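Local atomic coordinates of aminopeptidase C (Lactobacillus rhamnosus, PDB entry 4K7C), a protein that probably removes amino acids from the N-terminal ends of peptides, as a cysteine aminopeptidase of the papain-like C1 family. Residues F100-F105 and E150-V155; N256-Q261 and G287-R292; P272-Y277 and P419-D424. All blocks are in the same frame, centred on the assembly; numbering follows the deposited sequence.

In the fold
The three contacts show how chemistry follows depth in a fold. Contact 1 is a buried aromatic stack between two helices, without a hydrogen bond across it, and a second subunit packs against it. Contact 2, largely buried, joins a strand start to a loop through one straight charged bond and a water. Contact 3, partly buried, pairs an exposed lysine with a glutamate, the lysine's aliphatic part touching a buried leucine. Contacts 1 and 2 touch: Glu150 bonds Arg289 and packs on Leu257. Contacts 2 and 3 meet where Leu276 touches Gln261 and Arg292, and strands 260-264 and 275-279 both flank strand 293-295. Contacts 1 and 3 do not touch, their nearest atoms being about 15 Å apart.

Contact 1 (F100-F105 and E150-V155); sequences FFWDKF and EKYGIV
Trp102 and Tyr152 carry this contact by laying one ring flat upon the other. The tyrosine ring covers the five-membered ring of the indole, with centroids 3.8 Å apart and planes only 7° from parallel. The side chains cross at about a right angle, and the phenol end also lies over the six-membered ring, where Tyr152 CZ is 3.4 Å from Trp102 CE3. Behind it, Tyr152 CB lies over the face, 4.1 Å from the centroid of the five-membered ring of Trp102, adding a CH-pi contact. Both rings leave their helices with CG anti to the carbonyl carbon (chi1 -68° for Trp102 and -63° for Tyr152), which carries them into the space between the helices.

The sandwich continues outward. Phe101 covers the other face of the indole, its CD2 3.8 Å above that plane, while Lys151 CG lies over the rim of the other tyrosine face. The hydroxyl of Tyr152 is hydrogen-bonded to Glu106, which also pairs with the Lys151 ammonium; this probably helps hold the phenol in place over the indole.

Leu10 of the second subunit packs on Trp102, Phe105 and Tyr152, so the stack adjoins a subunit interface. Within the chain it joins helix 96-117 to the last turn of helix 142-152, with helix 197-219 lying against Phe101 and Phe105.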
loop_
_atom_site.group_PDB
_atom_site.type_symbol
_atom_site.label_atom_id
_atom_site.label_comp_id
_atom_site.label_asym_id
_atom_site.label_seq_id
_atom_site.Cartn_x
_atom_site.Cartn_y
_atom_site.Cartn_z
ATOM N N PHE A 100 6.829 31.541 -10.454
ATOM C CA PHE A 100 5.923 30.856 -11.382
ATOM C C PHE A 100 4.761 31.786 -11.718
ATOM O O PHE A 100 4.282 31.915 -12.893
ATOM C CB PHE A 100 5.382 29.586 -10.738
ATOM C CG PHE A 100 4.745 28.580 -11.700
ATOM C CD1 PHE A 100 5.327 28.222 -12.906
ATOM C CD2 PHE A 100 3.587 27.892 -11.315
ATOM C CE1 PHE A 100 4.785 27.256 -13.696
ATOM C CE2 PHE A 100 3.016 26.895 -12.110
ATOM C CZ PHE A 100 3.628 26.567 -13.303
ATOM N N PHE A 101 4.259 32.445 -10.701
ATOM C CA PHE A 101 3.177 33.408 -10.923
ATOM C C PHE A 101 3.533 34.490 -11.994
ATOM O O PHE A 101 2.820 34.668 -12.949
ATOM C CB PHE A 101 2.734 34.032 -9.552
ATOM C CG PHE A 101 1.542 35.008 -9.684
ATOM C CD1 PHE A 101 0.257 34.678 -9.310
ATOM C CD2 PHE A 101 1.754 36.258 -10.239
ATOM C CE1 PHE A 101 -0.776 35.606 -9.443
ATOM C CE2 PHE A 101 0.726 37.157 -10.406
ATOM C CZ PHE A 101 -0.545 36.816 -10.065
ATOM N N TRP A 102 4.641 35.213 -11.757
ATOM C CA TRP A 102 5.073 36.332 -12.571
ATOM C C TRP A 102 5.521 35.861 -13.947
ATOM O O TRP A 102 5.207 36.494 -14.951
ATOM C CB TRP A 102 6.152 37.084 -11.864
ATOM C CG TRP A 102 5.635 37.790 -10.648
ATOM C CD1 TRP A 102 6.068 37.660 -9.359
ATOM C CD2 TRP A 102 4.581 38.758 -10.616
ATOM N NE1 TRP A 102 5.348 38.500 -8.536
ATOM C CE2 TRP A 102 4.436 39.177 -9.284
ATOM C CE3 TRP A 102 3.760 39.314 -11.578
ATOM C CZ2 TRP A 102 3.468 40.173 -8.877
ATOM C CZ3 TRP A 102 2.782 40.261 -11.195
ATOM C CH2 TRP A 102 2.635 40.669 -9.862
ATOM N N ASP A 103 6.100 34.669 -14.011
ATOM C CA ASP A 103 6.455 34.089 -15.274
ATOM C C ASP A 103 5.219 33.868 -16.175
ATOM O O ASP A 103 5.121 34.307 -17.372
ATOM C CB ASP A 103 7.232 32.782 -15.093
ATOM C CG ASP A 103 7.692 32.212 -16.410
ATOM O OD1 ASP A 103 8.415 32.941 -17.135
ATOM O OD2 ASP A 103 7.327 30.996 -16.722
ATOM N N LYS A 104 4.225 33.164 -15.688
ATOM C CA LYS A 104 2.974 32.976 -16.398
ATOM C C LYS A 104 2.251 34.230 -16.794
ATOM O O LYS A 104 1.699 34.343 -17.852
ATOM C CB LYS A 104 2.032 32.109 -15.561
ATOM C CG LYS A 104 2.433 30.668 -15.369
ATOM C CD LYS A 104 1.454 29.733 -16.001
ATOM C CE LYS A 104 1.875 28.243 -16.053
ATOM N NZ LYS A 104 3.085 27.933 -16.846
ATOM N N PHE A 105 2.196 35.193 -15.879
ATOM C CA PHE A 105 1.512 36.411 -16.189
ATOM C C PHE A 105 2.268 37.211 -17.277
ATOM O O PHE A 105 1.651 37.666 -18.248
ATOM C CB PHE A 105 1.293 37.223 -14.924
ATOM C CG PHE A 105 0.343 38.369 -15.136
ATOM C CD1 PHE A 105 -0.922 38.135 -15.679
ATOM C CD2 PHE A 105 0.697 39.642 -14.774
ATOM C CE1 PHE A 105 -1.792 39.151 -15.947
ATOM C CE2 PHE A 105 -0.234 40.674 -15.019
ATOM C CZ PHE A 105 -1.478 40.412 -15.554
ATOM N N GLU A 150 14.685 40.747 -11.541
ATOM C CA GLU A 150 14.931 42.180 -11.695
ATOM C C GLU A 150 13.636 42.947 -11.497
ATOM O O GLU A 150 13.641 43.975 -10.855
ATOM C CB GLU A 150 15.550 42.490 -13.051
ATOM C CG GLU A 150 16.990 42.000 -13.031
ATOM C CD GLU A 150 17.688 42.153 -14.344
ATOM O OE1 GLU A 150 18.866 42.540 -14.281
ATOM O OE2 GLU A 150 17.078 41.857 -15.394
ATOM N N LYS A 151 12.538 42.463 -12.028
ATOM C CA LYS A 151 11.309 43.247 -12.008
ATOM C C LYS A 151 10.511 43.051 -10.687
ATOM O O LYS A 151 9.816 43.998 -10.206
ATOM C CB LYS A 151 10.466 42.913 -13.212
ATOM C CG LYS A 151 9.161 43.671 -13.266
ATOM C CD LYS A 151 8.501 43.473 -14.622
ATOM C CE LYS A 151 7.381 44.445 -14.775
ATOM N NZ LYS A 151 6.838 44.321 -16.130
ATOM N N TYR A 152 10.590 41.835 -10.123
ATOM C CA TYR A 152 9.712 41.414 -9.026
ATOM C C TYR A 152 10.286 40.966 -7.708
ATOM O O TYR A 152 9.570 40.798 -6.687
ATOM C CB TYR A 152 8.765 40.340 -9.524
ATOM C CG TYR A 152 7.822 40.791 -10.612
ATOM C CD1 TYR A 152 6.744 41.638 -10.314
ATOM C CD2 TYR A 152 7.923 40.311 -11.917
ATOM C CE1 TYR A 152 5.831 42.055 -11.307
ATOM C CE2 TYR A 152 7.002 40.686 -12.912
ATOM C CZ TYR A 152 5.982 41.593 -12.645
ATOM O OH TYR A 152 5.078 41.997 -13.594
ATOM N N GLY A 153 11.575 40.786 -7.710
ATOM C CA GLY A 153 12.326 40.268 -6.579
ATOM C C GLY A 153 12.015 38.844 -6.237
ATOM O O GLY A 153 11.763 38.064 -7.145
ATOM N N ILE A 154 12.112 38.492 -4.983
ATOM C CA ILE A 154 11.900 37.116 -4.565
ATOM C C ILE A 154 11.464 37.146 -3.108
ATOM O O ILE A 154 11.665 38.132 -2.378
ATOM C CB ILE A 154 13.167 36.209 -4.843
ATOM C CG1 ILE A 154 12.817 34.682 -4.871
ATOM C CG2 ILE A 154 14.322 36.477 -3.871
ATOM C CD1 ILE A 154 11.683 34.287 -5.814
ATOM N N VAL A 155 10.876 36.048 -2.676
ATOM C CA VAL A 155 10.454 35.836 -1.308
ATOM C C VAL A 155 10.836 34.427 -0.781
ATOM O O VAL A 155 10.995 33.485 -1.583
ATOM C CB VAL A 155 8.937 36.089 -1.122
ATOM C CG1 VAL A 155 8.561 37.475 -1.610
ATOM C CG2 VAL A 155 8.065 35.022 -1.775
#

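Contact 2 (N256-Q261 and G287-R292); sequences NLDDYQ and GGREVR
The backbones of 256-261 and 287-292 draw closer along their length, from 9.8 Å between the CA atoms of Asp258 and Arg289 to 7.7 Å between those of Gln261 and Arg292. At the wider end Arg289 spans the gap. Its NH1 reaches Asp258 OD1 at 2.9 Å in a salt bridge that is almost linear (175° at the hydrogen). The oxygen lies in the guanidinium plane, yet the arginine meets it from above the carboxylate plane, the two flat groups standing 82° apart. One water closes the pair: it donates to Asp258 OD1 at 2.6 Å and accepts from Arg289 NH2. Leu257 O rests over one guanidinium face, and NH1 is shared with Glu150 of the neighbouring helix, so two carboxylates probably stabilise its charge. A bend at chi3 (64°) helps turn the arginine head onto this pair.

At the narrower end Gln261 NE2 comes within 3.1 Å of Arg292 O. The Arg292 side chain turns back to its own segment, where NH1 and NH2 grip the single atom Glu290 OE1 end-on; Glu290 OE1 offers its anti lone pair to Arg292 NH1 at 2.8 Å, while NH2 meets it from above the carboxylate plane. NH1 also donates to Val291 O, while Tyr430 adds a cation-pi contact, so the guanidinium is held from several sides.

The aspartate is itself positioned by an Asx turn, in which Asn256 OD1 accepts from Asp258 N at 3.0 Å. That turn opens a short 3-10 segment running into strand 260-264, which pairs in parallel with strand 293-295: polar and charged contacts just before the starts of two parallel neighbouring strands, in the sheet region of this papain-like fold.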
loop_
_atom_site.group_PDB
_atom_site.type_symbol
_atom_site.label_atom_id
_atom_site.label_comp_id
_atom_site.label_asym_id
_atom_site.label_seq_id
_atom_site.Cartn_x
_atom_site.Cartn_y
_atom_site.Cartn_z
ATOM N N ASN A 256 24.178 41.425 -8.604
ATOM C CA ASN A 256 23.938 42.223 -9.769
ATOM C C ASN A 256 23.822 41.213 -10.875
ATOM O O ASN A 256 24.833 40.578 -11.275
ATOM C CB ASN A 256 25.066 43.209 -10.006
ATOM C CG ASN A 256 24.870 43.982 -11.265
ATOM O OD1 ASN A 256 23.892 43.822 -11.998
ATOM N ND2 ASN A 256 25.814 44.844 -11.543
ATOM N N LEU A 257 22.594 41.135 -11.375
ATOM C CA LEU A 257 22.187 40.134 -12.339
ATOM C C LEU A 257 22.866 40.366 -13.680
ATOM O O LEU A 257 23.036 39.416 -14.465
ATOM C CB LEU A 257 20.678 40.013 -12.437
ATOM C CG LEU A 257 20.087 39.370 -11.162
ATOM C CD1 LEU A 257 18.581 39.500 -11.199
ATOM C CD2 LEU A 257 20.505 37.932 -10.883
ATOM N N ASP A 258 23.397 41.565 -13.889
ATOM C CA ASP A 258 24.276 41.746 -15.013
ATOM C C ASP A 258 25.583 40.985 -15.035
ATOM O O ASP A 258 26.239 40.976 -16.102
ATOM C CB ASP A 258 24.669 43.265 -15.159
ATOM C CG ASP A 258 23.675 44.049 -15.931
ATOM O OD1 ASP A 258 23.123 43.539 -16.936
ATOM O OD2 ASP A 258 23.463 45.240 -15.546
ATOM N N ASP A 259 26.036 40.507 -13.873
ATOM C CA ASP A 259 27.316 39.919 -13.711
ATOM C C ASP A 259 27.344 38.519 -14.371
ATOM O O ASP A 259 28.413 37.963 -14.378
ATOM C CB ASP A 259 27.626 39.692 -12.224
ATOM C CG ASP A 259 27.962 40.979 -11.466
ATOM O OD1 ASP A 259 28.068 41.999 -12.129
ATOM O OD2 ASP A 259 28.142 40.869 -10.226
ATOM N N TYR A 260 26.205 38.014 -14.903
ATOM C CA TYR A 260 26.080 36.537 -15.306
ATOM C C TYR A 260 25.917 36.403 -16.782
ATOM O O TYR A 260 25.167 37.135 -17.381
ATOM C CB TYR A 260 24.924 35.804 -14.536
ATOM C CG TYR A 260 25.167 35.928 -13.042
ATOM C CD1 TYR A 260 26.134 35.198 -12.421
ATOM C CD2 TYR A 260 24.515 36.897 -12.293
ATOM C CE1 TYR A 260 26.431 35.373 -11.077
ATOM C CE2 TYR A 260 24.802 37.083 -10.928
ATOM C CZ TYR A 260 25.753 36.338 -10.351
ATOM O OH TYR A 260 26.063 36.517 -9.059
ATOM N N GLN A 261 26.605 35.445 -17.363
ATOM C CA GLN A 261 26.481 35.188 -18.777
ATOM C C GLN A 261 26.060 33.704 -19.022
ATOM O O GLN A 261 26.702 32.787 -18.550
ATOM C CB GLN A 261 27.785 35.499 -19.456
ATOM C CG GLN A 261 27.820 35.291 -20.953
ATOM C CD GLN A 261 26.838 36.155 -21.659
ATOM O OE1 GLN A 261 26.860 37.400 -21.523
ATOM N NE2 GLN A 261 26.014 35.564 -22.449
ATOM N N GLY A 287 9.888 44.253 -22.280
ATOM C CA GLY A 287 10.575 45.363 -21.731
ATOM C C GLY A 287 11.756 44.986 -20.865
ATOM O O GLY A 287 12.525 45.844 -20.476
ATOM N N GLY A 288 11.916 43.709 -20.544
ATOM C CA GLY A 288 13.002 43.284 -19.698
ATOM C C GLY A 288 14.092 42.738 -20.574
ATOM O O GLY A 288 14.002 42.759 -21.814
ATOM N N ARG A 289 15.131 42.282 -19.931
ATOM C CA ARG A 289 16.290 41.829 -20.657
ATOM C C ARG A 289 15.989 40.614 -21.563
ATOM O O ARG A 289 15.118 39.780 -21.236
ATOM C CB ARG A 289 17.396 41.507 -19.664
ATOM C CG ARG A 289 17.124 40.238 -18.831
ATOM C CD ARG A 289 18.401 39.633 -18.249
ATOM N NE ARG A 289 19.036 40.544 -17.280
ATOM C CZ ARG A 289 20.205 41.189 -17.488
ATOM N NH1 ARG A 289 20.686 41.990 -16.533
ATOM N NH2 ARG A 289 20.918 41.001 -18.622
ATOM N N GLU A 290 16.702 40.534 -22.684
ATOM C CA GLU A 290 16.500 39.440 -23.634
ATOM C C GLU A 290 17.465 38.316 -23.391
ATOM O O GLU A 290 18.408 38.452 -22.693
ATOM C CB GLU A 290 16.681 39.935 -25.082
ATOM C CG GLU A 290 15.658 40.980 -25.529
ATOM C CD GLU A 290 15.952 41.517 -26.923
ATOM O OE1 GLU A 290 17.000 41.155 -27.533
ATOM O OE2 GLU A 290 15.109 42.290 -27.419
ATOM N N VAL A 291 17.196 37.178 -24.014
ATOM C CA VAL A 291 18.103 36.013 -23.992
ATOM C C VAL A 291 19.360 36.360 -24.812
ATOM O O VAL A 291 19.256 36.841 -25.966
ATOM C CB VAL A 291 17.343 34.752 -24.547
ATOM C CG1 VAL A 291 18.271 33.532 -24.793
ATOM C CG2 VAL A 291 16.184 34.371 -23.619
ATOM N N ARG A 292 20.509 36.098 -24.198
ATOM C CA ARG A 292 21.851 36.194 -24.845
ATOM C C ARG A 292 22.754 35.009 -24.483
ATOM O O ARG A 292 23.079 34.811 -23.309
ATOM C CB ARG A 292 22.516 37.510 -24.349
ATOM C CG ARG A 292 21.944 38.812 -24.924
ATOM C CD ARG A 292 22.011 38.988 -26.443
ATOM N NE ARG A 292 21.442 40.279 -26.821
ATOM C CZ ARG A 292 20.181 40.543 -27.106
ATOM N NH1 ARG A 292 19.276 39.590 -27.145
ATOM N NH2 ARG A 292 19.819 41.813 -27.411
HETATM O O HOH W 1 23.745 41.878 -18.893
#

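Contact 3 (P272-Y277 and P419-D424); sequences PYKHLY and PAELQD
The approach to a strand meets the first turn of a helix here: Lys274, on the segment leading into strand 275-279, reaches across to Glu421 and Leu422 near the start of helix 420-429. The backbone is left-handed at Lys274, and the side chain is extended beyond CG. Its ammonium NZ donates to Glu421 OE2 at 3.2 Å, completing a salt bridge. The nitrogen stands on the syn side of that oxygen, 27° out of the carboxylate plane, and remains 3.6 Å from the other oxygen, Glu421 OE1, so the grip favours one oxygen.

Glu421 meets the lysine at about a right angle. With CG anti to its own backbone N (chi1 174°) and the rest of the chain stretched out, it carries its carboxylate away from the helix to the lysine tip. Closer to the backbone, Lys274 CG touches Leu422 CD2 at 4.0 Å; this buried leucine also packs on Leu296. The aliphatic part of the lysine therefore lies against an apolar neighbour while its charged end meets the glutamate.

A further tie joins the same two elements, since Glu429, at the far end of the helix, accepts from His275 ND1 and Leu276 N.

Both charged residues are exposed, so water probably weakens their attraction, and the rather long bond fits a modest surface pairing. Glu421 also lies in the first helical turn, where a negative charge should suit the helix dipole.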
loop_
_atom_site.group_PDB
_atom_site.type_symbol
_atom_site.label_atom_id
_atom_site.label_comp_id
_atom_site.label_asym_id
_atom_site.label_seq_id
_atom_site.Cartn_x
_atom_site.Cartn_y
_atom_site.Cartn_z
ATOM N N PRO A 272 29.088 29.798 -35.192
ATOM C CA PRO A 272 30.465 29.900 -34.813
ATOM C C PRO A 272 30.641 30.384 -33.374
ATOM O O PRO A 272 29.809 31.163 -32.854
ATOM C CB PRO A 272 31.047 30.948 -35.801
ATOM C CG PRO A 272 29.886 31.598 -36.446
ATOM C CD PRO A 272 28.764 30.606 -36.388
ATOM N N TYR A 273 31.744 29.956 -32.809
ATOM C CA TYR A 273 32.098 30.213 -31.421
ATOM C C TYR A 273 32.505 31.679 -31.196
ATOM O O TYR A 273 32.844 32.424 -32.148
ATOM C CB TYR A 273 33.181 29.309 -30.981
ATOM C CG TYR A 273 32.848 27.824 -30.981
ATOM C CD1 TYR A 273 31.672 27.349 -30.381
ATOM C CD2 TYR A 273 33.753 26.865 -31.525
ATOM C CE1 TYR A 273 31.364 25.989 -30.354
ATOM C CE2 TYR A 273 33.438 25.507 -31.513
ATOM C CZ TYR A 273 32.233 25.088 -30.921
ATOM O OH TYR A 273 31.875 23.784 -30.829
ATOM N N LYS A 274 32.472 32.092 -29.944
ATOM C CA LYS A 274 32.854 33.517 -29.587
ATOM C C LYS A 274 31.965 34.560 -30.228
ATOM O O LYS A 274 32.417 35.614 -30.639
ATOM C CB LYS A 274 34.319 33.791 -29.976
ATOM C CG LYS A 274 35.273 32.797 -29.413
ATOM C CD LYS A 274 36.680 33.081 -29.872
ATOM C CE LYS A 274 37.720 32.474 -28.966
ATOM N NZ LYS A 274 39.055 32.806 -29.604
ATOM N N HIS A 275 30.668 34.298 -30.242
ATOM C CA HIS A 275 29.685 35.263 -30.575
ATOM C C HIS A 275 28.464 35.065 -29.689
ATOM O O HIS A 275 28.221 33.987 -29.154
ATOM C CB HIS A 275 29.241 35.132 -32.056
ATOM C CG HIS A 275 30.361 35.353 -33.052
ATOM N ND1 HIS A 275 30.897 36.615 -33.303
ATOM C CD2 HIS A 275 31.132 34.479 -33.735
ATOM C CE1 HIS A 275 31.912 36.507 -34.147
ATOM N NE2 HIS A 275 32.081 35.225 -34.429
ATOM N N LEU A 276 27.652 36.101 -29.655
ATOM C CA LEU A 276 26.369 36.043 -29.029
ATOM C C LEU A 276 25.216 35.740 -29.914
ATOM O O LEU A 276 25.099 36.222 -31.079
ATOM C CB LEU A 276 26.031 37.363 -28.362
ATOM C CG LEU A 276 26.819 37.713 -27.150
ATOM C CD1 LEU A 276 26.304 39.069 -26.645
ATOM C CD2 LEU A 276 26.717 36.682 -26.025
ATOM N N TYR A 277 24.299 34.968 -29.328
ATOM C CA TYR A 277 23.099 34.519 -29.998
ATOM C C TYR A 277 21.860 34.792 -29.207
ATOM O O TYR A 277 21.899 34.775 -27.974
ATOM C CB TYR A 277 23.185 32.963 -30.296
ATOM C CG TYR A 277 24.329 32.608 -31.166
ATOM C CD1 TYR A 277 24.150 32.516 -32.540
ATOM C CD2 TYR A 277 25.587 32.427 -30.655
ATOM C CE1 TYR A 277 25.224 32.256 -33.378
ATOM C CE2 TYR A 277 26.678 32.173 -31.470
ATOM C CZ TYR A 277 26.466 32.070 -32.852
ATOM O OH TYR A 277 27.595 31.869 -33.618
ATOM N N PRO A 419 37.842 35.359 -19.881
ATOM C CA PRO A 419 38.957 36.101 -20.456
ATOM C C PRO A 419 38.458 37.417 -21.005
ATOM O O PRO A 419 37.306 37.545 -21.430
ATOM C CB PRO A 419 39.422 35.191 -21.618
ATOM C CG PRO A 419 39.006 33.822 -21.212
ATOM C CD PRO A 419 37.677 34.040 -20.545
ATOM N N ALA A 420 39.329 38.422 -21.002
ATOM C CA ALA A 420 38.947 39.736 -21.500
ATOM C C ALA A 420 38.354 39.721 -22.892
ATOM O O ALA A 420 37.412 40.448 -23.188
ATOM C CB ALA A 420 40.198 40.655 -21.491
ATOM N N GLU A 421 38.953 38.934 -23.778
ATOM C CA GLU A 421 38.481 38.787 -25.150
ATOM C C GLU A 421 36.960 38.435 -25.188
ATOM O O GLU A 421 36.186 38.965 -26.013
ATOM C CB GLU A 421 39.253 37.648 -25.830
ATOM C CG GLU A 421 38.684 37.367 -27.205
ATOM C CD GLU A 421 39.256 36.144 -27.913
ATOM O OE1 GLU A 421 40.099 35.385 -27.353
ATOM O OE2 GLU A 421 38.845 35.977 -29.059
ATOM N N LEU A 422 36.567 37.550 -24.275
ATOM C CA LEU A 422 35.136 37.140 -24.209
ATOM C C LEU A 422 34.279 38.154 -23.487
ATOM O O LEU A 422 33.195 38.376 -23.870
ATOM C CB LEU A 422 34.953 35.709 -23.677
ATOM C CG LEU A 422 35.722 34.557 -24.355
ATOM C CD1 LEU A 422 35.339 33.244 -23.717
ATOM C CD2 LEU A 422 35.405 34.526 -25.839
ATOM N N GLN A 423 34.811 38.837 -22.484
ATOM C CA GLN A 423 34.108 40.002 -21.945
ATOM C C GLN A 423 33.832 41.039 -22.969
ATOM O O GLN A 423 32.757 41.644 -22.947
ATOM C CB GLN A 423 34.825 40.560 -20.732
ATOM C CG GLN A 423 34.987 39.500 -19.655
ATOM C CD GLN A 423 35.432 40.056 -18.324
ATOM O OE1 GLN A 423 34.877 41.031 -17.873
ATOM N NE2 GLN A 423 36.304 39.382 -17.649
ATOM N N ASP A 424 34.740 41.171 -23.943
ATOM C CA ASP A 424 34.571 42.141 -25.026
ATOM C C ASP A 424 33.589 41.754 -26.098
ATOM O O ASP A 424 32.816 42.599 -26.599
ATOM C CB ASP A 424 35.944 42.418 -25.687
ATOM C CG ASP A 424 36.882 43.294 -24.811
ATOM O OD1 ASP A 424 36.429 44.061 -23.958
ATOM O OD2 ASP A 424 38.103 43.210 -24.987
#